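Local coordinates for protein tyrocidine synthetase 3 (Brevibacillus brevis, PDB 2JGP) that probably helps form peptide bonds in nonribosomal tyrocidine synthesis, through a peptidyl carrier domain followed by a condensation domain, at residues G29-F35 with F65-Q71; E54-D58 with G83-S87; L201-S205 with L216-H221. All coordinates share one frame. Residues are numbered along the deposited sequence.

Contact 1: G29-F35 with F65-Q71; sequences GALDDFF and FEKPTIQ
An isolated beta bridge between two loops of a mainly helical domain sets this contact apart. Asp33 and Thr69 face each other with CA atoms 4.3 Å apart, and two bonds bracket the pair: Phe34 N to Pro68 O at 2.9 Å and a weak one from Ile70 N to Asp32 O at 3.3 Å. The chains run in opposing senses, so Gln71 N meets Ala30 O (3.0 Å). A type I turn, Gly29 to Asp32, tightened by Gly29 N to Asp32 OD2 (2.6 Å), then an Asx turn, Asp33 OD1 to Phe35 N (2.8 Å), shape segment 29-35. Segment 65-71 leaves one helix at Lys67 and enters the next with Thr69 (chi1 p) as N-cap, its OG1 hydrogen-bonded to Glu72 OE2. The Phe35 and Phe65 rings (both chi1 m) are close to parallel (10°) but so offset that they hardly overlap, centroids 5.0 Å apart; Pro68 CB meets the Phe35 ring edge, 3.9 Å from CD1. Such pinning of loop to interhelical turn fits the phosphopantetheine-carrier helical bundle.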
# COMPACT_ATOMS: atom_id res chain seq x y z
N GLY A 29 21.16 12.80 -1.37
CA GLY A 29 20.02 12.77 -2.28
C GLY A 29 20.36 12.12 -3.61
O GLY A 29 21.50 11.73 -3.86
N ALA A 30 19.35 12.05 -4.47
CA ALA A 30 19.44 11.32 -5.74
C ALA A 30 20.50 11.84 -6.71
O ALA A 30 21.03 11.08 -7.52
CB ALA A 30 18.07 11.28 -6.42
N LEU A 31 20.81 13.14 -6.65
CA LEU A 31 21.78 13.75 -7.55
C LEU A 31 23.19 13.81 -6.98
O LEU A 31 24.12 14.23 -7.67
CB LEU A 31 21.33 15.17 -7.94
CG LEU A 31 19.95 15.30 -8.58
CD1 LEU A 31 19.63 16.76 -8.88
CD2 LEU A 31 19.86 14.46 -9.85
N ASP A 32 23.37 13.40 -5.72
CA ASP A 32 24.69 13.51 -5.09
C ASP A 32 25.70 12.56 -5.73
O ASP A 32 25.36 11.43 -6.06
CB ASP A 32 24.59 13.28 -3.58
CG ASP A 32 24.09 14.51 -2.83
OD1 ASP A 32 24.63 15.62 -3.04
OD2 ASP A 32 23.17 14.36 -2.00
N ASP A 33 26.92 13.04 -5.91
CA ASP A 33 28.01 12.28 -6.51
C ASP A 33 28.98 11.88 -5.40
O ASP A 33 29.44 12.73 -4.63
CB ASP A 33 28.71 13.11 -7.59
CG ASP A 33 29.91 12.41 -8.22
OD1 ASP A 33 30.92 12.17 -7.52
OD2 ASP A 33 29.86 12.10 -9.43
N PHE A 34 29.28 10.58 -5.33
CA PHE A 34 30.10 10.01 -4.25
C PHE A 34 31.44 10.70 -4.08
O PHE A 34 31.90 10.95 -2.96
CB PHE A 34 30.33 8.51 -4.50
CG PHE A 34 31.03 7.81 -3.37
CD1 PHE A 34 30.34 7.46 -2.23
CD2 PHE A 34 32.39 7.53 -3.45
CE1 PHE A 34 30.98 6.83 -1.18
CE2 PHE A 34 33.04 6.90 -2.40
CZ PHE A 34 32.33 6.54 -1.26
N PHE A 35 32.07 11.03 -5.20
CA PHE A 35 33.40 11.61 -5.20
C PHE A 35 33.34 13.12 -4.96
O PHE A 35 34.23 13.67 -4.32
CB PHE A 35 34.11 11.22 -6.49
CG PHE A 35 34.14 9.73 -6.71
CD1 PHE A 35 33.14 9.10 -7.45
CD2 PHE A 35 35.13 8.95 -6.13
CE1 PHE A 35 33.15 7.72 -7.63
CE2 PHE A 35 35.15 7.58 -6.31
CZ PHE A 35 34.16 6.96 -7.05
N PHE A 65 32.39 3.75 -9.96
CA PHE A 65 33.13 4.77 -10.70
C PHE A 65 32.34 5.25 -11.91
O PHE A 65 32.25 6.46 -12.17
CB PHE A 65 34.50 4.25 -11.13
CG PHE A 65 35.55 4.36 -10.07
CD1 PHE A 65 36.22 3.24 -9.60
CD2 PHE A 65 35.89 5.60 -9.55
CE1 PHE A 65 37.22 3.36 -8.62
CE2 PHE A 65 36.88 5.72 -8.57
CZ PHE A 65 37.54 4.60 -8.11
N GLU A 66 31.78 4.30 -12.65
CA GLU A 66 31.03 4.58 -13.87
C GLU A 66 29.71 5.29 -13.59
O GLU A 66 29.31 6.17 -14.34
CB GLU A 66 30.77 3.26 -14.60
CG GLU A 66 30.12 3.37 -15.96
CD GLU A 66 29.96 2.01 -16.62
OE1 GLU A 66 30.98 1.31 -16.80
OE2 GLU A 66 28.82 1.63 -16.96
N LYS A 67 29.06 4.91 -12.49
CA LYS A 67 27.74 5.43 -12.11
C LYS A 67 27.85 6.07 -10.73
O LYS A 67 27.38 5.51 -9.74
CB LYS A 67 26.72 4.29 -12.08
CG LYS A 67 26.71 3.37 -13.29
CD LYS A 67 26.02 3.99 -14.49
CE LYS A 67 25.63 2.92 -15.51
NZ LYS A 67 24.72 3.47 -16.54
N PRO A 68 28.50 7.25 -10.65
CA PRO A 68 28.87 7.84 -9.36
C PRO A 68 27.78 8.59 -8.59
O PRO A 68 28.06 9.11 -7.51
CB PRO A 68 30.00 8.79 -9.75
CG PRO A 68 29.60 9.27 -11.10
CD PRO A 68 28.96 8.08 -11.77
N THR A 69 26.56 8.64 -9.12
CA THR A 69 25.47 9.31 -8.42
C THR A 69 24.44 8.29 -7.93
O THR A 69 24.31 7.21 -8.50
CB THR A 69 24.77 10.36 -9.32
OG1 THR A 69 24.19 9.71 -10.45
CG2 THR A 69 25.75 11.43 -9.77
N ILE A 70 23.73 8.65 -6.87
CA ILE A 70 22.71 7.77 -6.29
C ILE A 70 21.71 7.29 -7.34
O ILE A 70 21.37 6.11 -7.39
CB ILE A 70 21.94 8.48 -5.15
CG1 ILE A 70 22.83 8.67 -3.92
CG2 ILE A 70 20.69 7.69 -4.76
CD1 ILE A 70 23.23 7.38 -3.22
N GLN A 71 21.21 8.20 -8.18
CA GLN A 71 20.18 7.82 -9.15
C GLN A 71 20.71 6.85 -10.20
O GLN A 71 20.01 5.92 -10.59
CB GLN A 71 19.51 9.03 -9.80
CG GLN A 71 20.41 9.91 -10.64
CD GLN A 71 19.67 11.11 -11.22
OE1 GLN A 71 18.50 11.32 -10.94
NE2 GLN A 71 20.38 11.91 -12.01

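Contact 2: E54-D58 with G83-S87; sequences EYQVD and GNVFS
Segment 54-58 comes off the end of helix 41-55: Tyr55 is its last helical residue, Gln56 breaks out with positive phi (50/42), and Val57 and Asp58 are extended. Segment 83-87 passes it in nearly the opposite direction, the touching parts lying 152° apart, with CA atoms of Val57 and Asn84 4.7 Å apart at a single backbone bridge. One hydrogen bond crosses, Asp58 N to Gly83 O at 2.9 Å, and the same carbonyl takes a CA-H...O contact from Val57 CA at 3.3 Å. Gly83 has positive phi (57/34), and a CB there would sit uncomfortably close to Asp58 CB. Beyond it, Asn84 to Ser87 form a type I turn, closed by Ser87 N to Asn84 O (3.2 Å) and braced by an Asx turn in which Asn84 OD1 accepts from Phe86 N (2.8 Å).

Side chains fill the rest. Tyr55 O lies at the edge of the Phe86 ring (chi1 m), 3.3 Å from CE1. Apolar contacts join Phe86 CE1 to Tyr55 CB (4.0 Å) and Val57 CG2 (chi1 t) to Phe86 CD1 (4.1 Å). Val85 CG2 packs on Gln56 CB at 3.8 Å. The loop between helices 70-79 and strand 97-98, probably part of the interdomain connection, reaches the condensation side through Phe86 on Phe263 and Val85 O on Trp259 NE1; Gln56 OE1 accepts from Ala268 N. Between the two segments themselves, the chemistry amounts to one strong hydrogen bond supported by van der Waals packing, with Val85 N left without a partner in the model.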
# COMPACT_ATOMS: atom_id res chain seq x y z
N GLU A 54 24.48 -5.62 4.10
CA GLU A 54 23.10 -5.28 4.46
C GLU A 54 22.09 -5.88 3.48
O GLU A 54 21.02 -6.33 3.90
CB GLU A 54 22.93 -3.77 4.57
CG GLU A 54 21.57 -3.30 5.14
CD GLU A 54 21.34 -3.69 6.60
OE1 GLU A 54 20.17 -3.67 7.04
OE2 GLU A 54 22.31 -4.01 7.30
N TYR A 55 22.43 -5.90 2.18
CA TYR A 55 21.46 -6.26 1.13
C TYR A 55 21.87 -7.41 0.21
O TYR A 55 21.10 -7.77 -0.68
CB TYR A 55 21.13 -5.02 0.29
CG TYR A 55 20.61 -3.89 1.14
CD1 TYR A 55 21.38 -2.75 1.38
CD2 TYR A 55 19.36 -3.97 1.74
CE1 TYR A 55 20.90 -1.71 2.18
CE2 TYR A 55 18.87 -2.95 2.54
CZ TYR A 55 19.64 -1.82 2.76
OH TYR A 55 19.15 -0.82 3.56
N GLN A 56 23.04 -8.01 0.42
CA GLN A 56 23.55 -9.07 -0.46
C GLN A 56 23.48 -8.68 -1.93
O GLN A 56 23.08 -9.48 -2.79
CB GLN A 56 22.78 -10.38 -0.24
CG GLN A 56 23.35 -11.28 0.83
CD GLN A 56 22.68 -12.63 0.84
OE1 GLN A 56 21.46 -12.72 0.82
NE2 GLN A 56 23.48 -13.69 0.88
N VAL A 57 23.83 -7.43 -2.22
CA VAL A 57 23.93 -6.96 -3.59
C VAL A 57 25.39 -6.62 -3.84
O VAL A 57 25.99 -5.86 -3.09
CB VAL A 57 23.03 -5.74 -3.84
CG1 VAL A 57 23.25 -5.19 -5.24
CG2 VAL A 57 21.56 -6.12 -3.63
N ASP A 58 25.95 -7.22 -4.88
CA ASP A 58 27.37 -7.09 -5.18
C ASP A 58 27.54 -6.08 -6.31
O ASP A 58 27.24 -6.38 -7.47
CB ASP A 58 27.94 -8.45 -5.55
CG ASP A 58 27.83 -9.47 -4.42
OD1 ASP A 58 28.11 -9.10 -3.26
OD2 ASP A 58 27.45 -10.63 -4.69
N GLY A 83 24.24 -11.03 -9.12
CA GLY A 83 24.67 -10.61 -7.78
C GLY A 83 23.66 -9.71 -7.08
O GLY A 83 24.05 -8.79 -6.35
N ASN A 84 22.38 -9.96 -7.33
CA ASN A 84 21.30 -9.19 -6.73
C ASN A 84 20.21 -10.17 -6.28
O ASN A 84 19.44 -10.67 -7.09
CB ASN A 84 20.74 -8.17 -7.73
CG ASN A 84 19.57 -7.36 -7.17
OD1 ASN A 84 19.09 -7.61 -6.06
ND2 ASN A 84 19.12 -6.38 -7.94
N VAL A 85 20.15 -10.44 -4.98
CA VAL A 85 19.19 -11.41 -4.46
C VAL A 85 17.76 -10.89 -4.47
O VAL A 85 16.84 -11.65 -4.17
CB VAL A 85 19.55 -11.88 -3.02
CG1 VAL A 85 20.92 -12.56 -3.00
CG2 VAL A 85 19.50 -10.71 -2.05
N PHE A 86 17.57 -9.60 -4.78
CA PHE A 86 16.23 -8.98 -4.88
C PHE A 86 15.63 -9.06 -6.29
O PHE A 86 14.49 -8.65 -6.49
CB PHE A 86 16.30 -7.50 -4.47
CG PHE A 86 16.49 -7.29 -3.01
CD1 PHE A 86 17.76 -7.28 -2.45
CD2 PHE A 86 15.40 -7.11 -2.18
CE1 PHE A 86 17.94 -7.08 -1.10
CE2 PHE A 86 15.57 -6.91 -0.81
CZ PHE A 86 16.84 -6.90 -0.28
N SER A 87 16.39 -9.57 -7.24
CA SER A 87 15.96 -9.62 -8.63
C SER A 87 14.86 -10.66 -8.85
O SER A 87 14.99 -11.81 -8.41
CB SER A 87 17.15 -9.94 -9.53
OG SER A 87 16.74 -10.18 -10.86

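Contact 3: L201-S205 with L216-H221; sequences LIRVS and LFTDMH
An antiparallel beta hairpin built from strands 202-210 and 213-220 supplies this contact, two neighbouring strands of a mixed sheet in the condensation domain. The short segments pass 4.7 Å apart at 168°. In the backbone ladder, Arg203 pairs with Asp219 and Ser205 with Phe217 as hydrogen-bonded pairs: Arg203 N to Asp219 O (2.9 Å), Asp219 N to Arg203 O (3.0 Å), Ser205 N to Phe217 O (2.8 Å) and Phe217 N to Ser205 O (2.7 Å). His221 N to Leu201 O, 3.2 Å, extends the ladder past the strand ends. Ile202 with Met220 (CA-CA 4.2 Å) and Val204 with Thr218 (4.5 Å) are the non-hydrogen-bonded pairs between, where CA-H...O contacts such as Val204 CA to Phe217 O (3.2 Å) fill the spacing.

Apolar packing lies on the face of Ile202, Val204, Thr218 and Met220. Val204 CG1 (chi1 t) lies 3.5 Å from Leu216 CD1, and Ile202 CD1 4.0 Å from Met220 CE; Phe140 of helix 133-146 packs on Val204 and Thr218. The other face carries Arg203, Ser205, Phe217 and Asp219.

The polar side chains are tied to neighbouring parts of the domain. His221, the first histidine of the HHxxxDG signature of condensation domains, binds Ser223 through ND1 and Asp110 through NE2, so the hairpin leads straight into that motif. Asp219 (chi1 t) accepts from Asn120 and from Met121 N, and a water links it to Arg203 (chi1 p), lying 2.5 Å from Asp219 OD2 and 3.1 Å from Arg203 NH1.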
# COMPACT_ATOMS: atom_id res chain seq x y z
N LEU A 201 -11.25 -16.80 -10.12
CA LEU A 201 -11.76 -16.17 -8.90
C LEU A 201 -12.23 -14.74 -9.18
O LEU A 201 -11.93 -13.81 -8.44
CB LEU A 201 -10.71 -16.21 -7.80
CG LEU A 201 -10.35 -17.64 -7.39
CD1 LEU A 201 -9.05 -17.68 -6.61
CD2 LEU A 201 -11.50 -18.26 -6.59
N ILE A 202 -12.98 -14.59 -10.27
CA ILE A 202 -13.62 -13.33 -10.61
C ILE A 202 -14.98 -13.69 -11.19
O ILE A 202 -15.11 -14.68 -11.91
CB ILE A 202 -12.78 -12.49 -11.60
CG1 ILE A 202 -13.47 -11.16 -11.91
CG2 ILE A 202 -12.52 -13.26 -12.90
CD1 ILE A 202 -12.56 -10.11 -12.56
N ARG A 203 -15.99 -12.89 -10.86
CA ARG A 203 -17.32 -13.07 -11.42
C ARG A 203 -17.91 -11.72 -11.79
O ARG A 203 -17.56 -10.69 -11.20
CB ARG A 203 -18.24 -13.86 -10.49
CG ARG A 203 -18.23 -13.44 -9.03
CD ARG A 203 -19.27 -14.21 -8.23
NE ARG A 203 -18.85 -15.58 -7.89
CZ ARG A 203 -18.60 -16.04 -6.66
NH1 ARG A 203 -18.75 -15.26 -5.60
NH2 ARG A 203 -18.22 -17.29 -6.49
N VAL A 204 -18.77 -11.73 -12.80
CA VAL A 204 -19.31 -10.50 -13.35
C VAL A 204 -20.80 -10.68 -13.63
O VAL A 204 -21.21 -11.69 -14.21
CB VAL A 204 -18.56 -10.11 -14.65
CG1 VAL A 204 -19.08 -8.78 -15.20
CG2 VAL A 204 -17.07 -10.03 -14.38
N SER A 205 -21.60 -9.71 -13.19
CA SER A 205 -23.01 -9.64 -13.54
C SER A 205 -23.27 -8.30 -14.24
O SER A 205 -22.88 -7.25 -13.73
CB SER A 205 -23.90 -9.77 -12.31
OG SER A 205 -23.80 -11.06 -11.74
N LEU A 216 -22.77 -2.67 -13.97
CA LEU A 216 -21.79 -3.75 -14.06
C LEU A 216 -21.32 -4.10 -12.66
O LEU A 216 -20.67 -3.30 -11.99
CB LEU A 216 -20.60 -3.34 -14.92
CG LEU A 216 -19.55 -4.42 -15.22
CD1 LEU A 216 -20.17 -5.54 -16.07
CD2 LEU A 216 -18.36 -3.80 -15.93
N PHE A 217 -21.65 -5.31 -12.22
CA PHE A 217 -21.19 -5.81 -10.93
C PHE A 217 -20.01 -6.75 -11.15
O PHE A 217 -20.11 -7.71 -11.91
CB PHE A 217 -22.31 -6.55 -10.21
CG PHE A 217 -21.85 -7.30 -8.99
CD1 PHE A 217 -21.78 -6.68 -7.76
CD2 PHE A 217 -21.47 -8.64 -9.09
CE1 PHE A 217 -21.33 -7.37 -6.64
CE2 PHE A 217 -21.02 -9.34 -7.97
CZ PHE A 217 -20.95 -8.70 -6.74
N THR A 218 -18.90 -6.47 -10.47
CA THR A 218 -17.71 -7.31 -10.55
C THR A 218 -17.24 -7.66 -9.14
O THR A 218 -17.29 -6.82 -8.24
CB THR A 218 -16.57 -6.59 -11.32
OG1 THR A 218 -17.04 -6.21 -12.63
CG2 THR A 218 -15.35 -7.49 -11.46
N ASP A 219 -16.82 -8.90 -8.95
CA ASP A 219 -16.29 -9.33 -7.66
C ASP A 219 -15.13 -10.28 -7.91
O ASP A 219 -15.11 -11.00 -8.91
CB ASP A 219 -17.37 -10.00 -6.82
CG ASP A 219 -17.01 -10.09 -5.33
OD1 ASP A 219 -15.88 -9.70 -4.94
OD2 ASP A 219 -17.87 -10.54 -4.56
N MET A 220 -14.16 -10.26 -7.00
CA MET A 220 -13.01 -11.15 -7.10
C MET A 220 -12.46 -11.35 -5.72
O MET A 220 -12.78 -10.59 -4.80
CB MET A 220 -11.94 -10.58 -8.05
CG MET A 220 -11.25 -9.31 -7.58
SD MET A 220 -10.35 -8.44 -8.90
CE MET A 220 -11.68 -7.52 -9.68
N HIS A 221 -11.65 -12.39 -5.56
CA HIS A 221 -11.13 -12.74 -4.26
C HIS A 221 -9.80 -12.03 -4.02
O HIS A 221 -8.97 -11.95 -4.92
CB HIS A 221 -10.96 -14.25 -4.14
CG HIS A 221 -10.77 -14.71 -2.73
ND1 HIS A 221 -9.53 -14.77 -2.13
CD2 HIS A 221 -11.67 -15.08 -1.78
CE1 HIS A 221 -9.67 -15.18 -0.89
NE2 HIS A 221 -10.95 -15.38 -0.65
O HOH W 1 -19.53 -12.29 -5.27

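How the contacts relate
The three contacts show one contact inside the carrier domain, one at its edge and one inside the condensation domain. Contacts 1 and 2 belong to the carrier end; their segments alternate along the chain, with centres 19 Å apart and nearest atoms about 11 Å. Contact 1 joins the loop before helix 41-55 to the turn between helices 61-66 and 70-79, whereas contact 2 fastens the end of helix 41-55 to the loop before strand 97-98. The sodium ion bound by Gln396 and Asp400 lies about 8 Å from the Tyr55 side chain and about 11 Å from Gly29, touching neither. Contact 3 is remote, its centre 47 Å from that of contact 1 and 39 Å from that of contact 2.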